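Long-range contacts in erythromycin dehydratase (Saccharopolyspora erythraea, PDB 3EL6), which probably removes water from beta-hydroxyacyl intermediates carried through the modular polyketide synthase that builds the erythromycin core: residues 93-98 with 155-160; 162-167 with 285-290. All coordinates share one frame; numbering follows the deposited sequence.

Contact 1: 93-98 with 155-160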
loop_
_atom_site.group_PDB
_atom_site.type_symbol
_atom_site.label_atom_id
_atom_site.label_comp_id
_atom_site.label_asym_id
_atom_site.label_seq_id
_atom_site.Cartn_x
_atom_site.Cartn_y
_atom_site.Cartn_z
ATOM N N VAL A 93 12.853 1.242 -1.155
ATOM C CA VAL A 93 12.412 0.494 -2.370
ATOM C C VAL A 93 13.574 0.072 -3.287
ATOM O O VAL A 93 13.412 -0.737 -4.215
ATOM C CB VAL A 93 11.297 1.204 -3.200
ATOM C CG1 VAL A 93 10.142 1.542 -2.300
ATOM C CG2 VAL A 93 11.787 2.492 -3.945
ATOM N N GLY A 94 14.746 0.619 -3.039
ATOM C CA GLY A 94 15.936 0.291 -3.864
ATOM C C GLY A 94 16.190 1.214 -5.070
ATOM O O GLY A 94 16.901 0.824 -6.005
ATOM N N LEU A 95 15.592 2.399 -5.065
ATOM C CA LEU A 95 15.827 3.433 -6.083
ATOM C C LEU A 95 16.155 4.745 -5.347
ATOM O O LEU A 95 15.264 5.523 -5.015
ATOM C CB LEU A 95 14.583 3.606 -6.958
ATOM C CG LEU A 95 14.295 2.455 -7.940
ATOM C CD1 LEU A 95 12.931 2.825 -8.605
ATOM C CD2 LEU A 95 15.388 2.355 -8.989
ATOM N N PRO A 96 17.438 4.975 -5.069
ATOM C CA PRO A 96 17.800 5.910 -4.009
ATOM C C PRO A 96 17.950 7.360 -4.474
ATOM O O PRO A 96 18.125 8.282 -3.625
ATOM C CB PRO A 96 19.118 5.327 -3.479
ATOM C CG PRO A 96 19.777 4.803 -4.736
ATOM C CD PRO A 96 18.576 4.120 -5.464
ATOM N N VAL A 97 17.822 7.581 -5.780
ATOM C CA VAL A 97 17.926 8.932 -6.353
ATOM C C VAL A 97 16.567 9.532 -6.554
ATOM O O VAL A 97 15.645 8.911 -7.108
ATOM C CB VAL A 97 18.701 8.924 -7.724
ATOM C CG1 VAL A 97 18.636 10.271 -8.411
ATOM C CG2 VAL A 97 20.174 8.557 -7.405
ATOM N N LEU A 98 16.453 10.773 -6.122
ATOM C CA LEU A 98 15.234 11.533 -6.363
ATOM C C LEU A 98 15.447 12.245 -7.687
ATOM O O LEU A 98 16.078 13.304 -7.751
ATOM C CB LEU A 98 15.038 12.471 -5.176
ATOM C CG LEU A 98 13.738 12.686 -4.451
ATOM C CD1 LEU A 98 13.692 14.009 -3.616
ATOM C CD2 LEU A 98 12.381 12.309 -5.165
ATOM N N LEU A 155 11.630 8.379 -8.603
ATOM C CA LEU A 155 12.769 7.763 -7.959
ATOM C C LEU A 155 13.528 7.036 -9.042
ATOM O O LEU A 155 12.907 6.402 -9.952
ATOM C CB LEU A 155 12.315 6.691 -6.927
ATOM C CG LEU A 155 11.493 7.346 -5.749
ATOM C CD1 LEU A 155 11.011 6.162 -4.912
ATOM C CD2 LEU A 155 12.485 8.272 -4.958
ATOM N N ALA A 156 14.847 7.049 -8.954
ATOM C CA ALA A 156 15.652 6.364 -9.997
ATOM C C ALA A 156 16.874 5.732 -9.373
ATOM O O ALA A 156 17.125 5.817 -8.169
ATOM C CB ALA A 156 16.119 7.372 -11.018
ATOM N N GLN A 157 17.721 5.193 -10.241
ATOM C CA GLN A 157 18.863 4.396 -9.810
ATOM C C GLN A 157 20.061 5.259 -9.304
ATOM O O GLN A 157 20.273 6.364 -9.772
ATOM C CB GLN A 157 19.371 3.551 -11.006
ATOM C CG GLN A 157 18.236 2.600 -11.559
ATOM C CD GLN A 157 17.306 3.161 -12.603
ATOM O OE1 GLN A 157 17.282 4.359 -12.911
ATOM N NE2 GLN A 157 16.498 2.248 -13.206
ATOM N N GLY A 158 20.812 4.668 -8.386
ATOM C CA GLY A 158 21.954 5.290 -7.726
ATOM C C GLY A 158 23.057 5.548 -8.741
ATOM O O GLY A 158 23.184 4.831 -9.796
ATOM N N VAL A 159 23.817 6.601 -8.472
ATOM C CA VAL A 159 24.941 6.948 -9.319
ATOM C C VAL A 159 26.193 7.097 -8.466
ATOM O O VAL A 159 26.105 7.306 -7.251
ATOM C CB VAL A 159 24.711 8.223 -10.123
ATOM C CG1 VAL A 159 23.489 8.103 -11.060
ATOM C CG2 VAL A 159 24.527 9.414 -9.199
ATOM N N ALA A 160 27.367 6.955 -9.089
ATOM C CA ALA A 160 28.593 6.934 -8.320
ATOM C C ALA A 160 28.943 8.337 -7.758
ATOM O O ALA A 160 28.638 9.337 -8.369
ATOM C CB ALA A 160 29.754 6.466 -9.215
#
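Leu155 meets the segment 93-98 through CB and both of its terminal methyls. Its CB lies 3.8 Å from Leu95 CB. Beyond CG, which stands anti to the carbonyl carbon (chi1 -64°), the two methyls part: CD1 meets Val93 CG2 at 3.9 Å, the two side chains crossing at about a right angle, while CD2 packs against Leu98 CD2 at 4.0 Å and also nears the carbonyl oxygens of Leu95 and Val97. The backbones are joined by a reciprocal pair of hydrogen bonds: Ala156 N gives to Val97 O at 2.7 Å, and Val97 N returns one to Ala156 O at 3.1 Å. Next along the chain, Val97 CG2 presses on Gln157 O at 3.2 Å, and Pro96 CG rests on Gly158 CA. The side chains of Leu95 and Gln157 lie side by side; the amide nitrogen of Gln157 is held by Ser126 O. Val83, Ala86 and Leu87 of helix 79-93 pack on Leu98. That helix ends in a Schellman motif with Gly94 at C-prime, and after the short loop of Leu95 and Pro96 the chain enters strand 97-103, which pairs antiparallel with the end of strand 148-156, as in a hotdog fold, where an antiparallel sheet wraps around a central helix.

Contact 2: 162-167 with 285-290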
loop_
_atom_site.group_PDB
_atom_site.type_symbol
_atom_site.label_atom_id
_atom_site.label_comp_id
_atom_site.label_asym_id
_atom_site.label_seq_id
_atom_site.Cartn_x
_atom_site.Cartn_y
_atom_site.Cartn_z
ATOM N N GLY A 162 31.572 11.279 -7.038
ATOM C CA GLY A 162 32.923 11.830 -7.318
ATOM C C GLY A 162 33.980 11.575 -6.221
ATOM O O GLY A 162 33.718 11.007 -5.149
ATOM N N PRO A 163 35.223 12.014 -6.485
ATOM C CA PRO A 163 36.346 11.820 -5.579
ATOM C C PRO A 163 36.267 12.883 -4.451
ATOM O O PRO A 163 35.539 13.876 -4.587
ATOM C CB PRO A 163 37.569 12.100 -6.480
ATOM C CG PRO A 163 37.027 13.210 -7.454
ATOM C CD PRO A 163 35.549 12.871 -7.646
ATOM N N ARG A 164 36.979 12.621 -3.360
ATOM C CA ARG A 164 37.131 13.547 -2.241
ATOM C C ARG A 164 37.652 14.893 -2.714
ATOM O O ARG A 164 38.489 14.976 -3.609
ATOM C CB ARG A 164 38.092 12.947 -1.229
ATOM C CG ARG A 164 38.354 13.804 0.008
ATOM C CD ARG A 164 39.258 13.051 0.955
ATOM N NE ARG A 164 39.631 13.850 2.119
ATOM C CZ ARG A 164 40.075 13.338 3.271
ATOM N NH1 ARG A 164 40.213 12.019 3.422
ATOM N NH2 ARG A 164 40.384 14.145 4.284
ATOM N N ASP A 165 37.144 15.965 -2.124
ATOM C CA ASP A 165 37.527 17.296 -2.523
ATOM C C ASP A 165 38.754 17.620 -1.682
ATOM O O ASP A 165 38.710 17.525 -0.457
ATOM C CB ASP A 165 36.387 18.254 -2.230
ATOM C CG ASP A 165 36.701 19.668 -2.621
ATOM O OD1 ASP A 165 37.858 19.937 -3.026
ATOM O OD2 ASP A 165 35.780 20.523 -2.501
ATOM N N THR A 166 39.858 17.982 -2.327
ATOM C CA THR A 166 41.074 18.266 -1.546
ATOM C C THR A 166 41.558 19.712 -1.730
ATOM O O THR A 166 42.579 20.110 -1.159
ATOM C CB THR A 166 42.204 17.270 -1.890
ATOM O OG1 THR A 166 42.417 17.274 -3.307
ATOM C CG2 THR A 166 41.840 15.836 -1.425
ATOM N N GLU A 167 40.812 20.478 -2.523
ATOM C CA GLU A 167 41.089 21.878 -2.798
ATOM C C GLU A 167 40.911 22.769 -1.556
ATOM O O GLU A 167 40.186 22.421 -0.638
ATOM C CB GLU A 167 40.149 22.373 -3.888
ATOM C CG GLU A 167 40.624 23.659 -4.479
ATOM C CD GLU A 167 39.524 24.528 -5.042
ATOM O OE1 GLU A 167 38.515 23.993 -5.523
ATOM O OE2 GLU A 167 39.676 25.765 -5.005
ATOM N N ASP A 285 31.286 16.436 3.289
ATOM C CA ASP A 285 31.601 16.539 4.725
ATOM C C ASP A 285 32.851 17.401 4.945
ATOM O O ASP A 285 33.473 17.858 3.976
ATOM C CB ASP A 285 31.678 15.182 5.414
ATOM C CG ASP A 285 32.839 14.308 4.907
ATOM O OD1 ASP A 285 33.822 14.847 4.365
ATOM O OD2 ASP A 285 32.748 13.095 5.112
ATOM N N PRO A 286 33.187 17.700 6.213
ATOM C CA PRO A 286 34.292 18.679 6.344
ATOM C C PRO A 286 35.661 18.135 5.906
ATOM O O PRO A 286 36.623 18.919 5.762
ATOM C CB PRO A 286 34.292 19.006 7.836
ATOM C CG PRO A 286 32.784 18.873 8.212
ATOM C CD PRO A 286 32.395 17.572 7.459
ATOM N N ALA A 287 35.734 16.820 5.745
ATOM C CA ALA A 287 36.884 16.112 5.183
ATOM C C ALA A 287 36.911 16.078 3.630
ATOM O O ALA A 287 37.908 15.647 3.044
ATOM C CB ALA A 287 36.946 14.698 5.757
ATOM N N GLY A 288 35.886 16.640 2.983
ATOM C CA GLY A 288 35.793 16.707 1.517
ATOM C C GLY A 288 35.088 15.507 0.869
ATOM O O GLY A 288 34.943 15.477 -0.352
ATOM N N HIS A 289 34.643 14.519 1.639
ATOM C CA HIS A 289 33.929 13.388 1.008
ATOM C C HIS A 289 32.549 13.836 0.534
ATOM O O HIS A 289 31.879 14.575 1.246
ATOM C CB HIS A 289 33.711 12.259 1.991
ATOM C CG HIS A 289 34.976 11.725 2.561
ATOM N ND1 HIS A 289 35.291 11.830 3.902
ATOM C CD2 HIS A 289 36.034 11.122 1.968
ATOM C CE1 HIS A 289 36.478 11.283 4.112
ATOM N NE2 HIS A 289 36.954 10.861 2.952
ATOM N N LEU A 290 32.100 13.348 -0.628
ATOM C CA LEU A 290 30.834 13.806 -1.192
ATOM C C LEU A 290 29.710 13.199 -0.351
ATOM O O LEU A 290 29.733 12.000 0.011
ATOM C CB LEU A 290 30.680 13.312 -2.642
ATOM C CG LEU A 290 29.508 13.895 -3.421
ATOM C CD1 LEU A 290 29.595 15.418 -3.579
ATOM C CD2 LEU A 290 29.315 13.207 -4.796
HETATM O O HOH W 1 33.941 15.233 -2.844
#
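Two loops meet here at the periphery of the double hotdog fold: residues 162-167, in the connection after strand 148-156, run roughly antiparallel to residues 287-290, where the chain leaves the type I beta turn Asp285-Gly288 that links strands 278-284 and 290-299. A single direct backbone hydrogen bond joins them, from Asp165 N to Gly288 O at 2.9 Å; the donor stands well above the carbonyl plane. The same oxygen takes a second bond, from a water that also donates to Pro163 O, so Gly288 O is gripped from two positions of the facing loop. Arg164 supplies most of the side-chain contact. With CG anti to the backbone N (chi1 -180°) and the chain extended as far as NE, it lies across the turn and brings NE to 2.7 Å from Ala287 O. His289 CE1 and Ala287 CB lie over one face of its guanidinium, whose plane is turned 60° from the imidazole. Farther back, Leu290 CD2 touches Gly162 N at 3.7 Å. Asp285 fixes the histidine: OD1 accepts from the backbone N of His289, and OD2, through its syn lone pair, receives His289 ND1 at 3.1 Å, within the ring plane.

The two contacts follow in series along the chain: contact 1 closes at residue 160, and contact 2 opens just beyond it at residue 162. Their centres are about 21 Å apart, and apart from this adjoining chain they do not touch. Contact 1, about 15 Å from the centre of the chain, pairs strands 97-103 and 148-156 beside helix 79-93; contact 2 lies about 21 Å out, where the turn between strands 278-284 and 290-299 receives the outgoing loop. Strand 251-259 lies between strands 97-103 and 290-299, relating the two sites through neighbouring strands. Together they probably follow the linker from the first hotdog half to a turn at the edge of the second, consistent with a double hotdog formed by one chain.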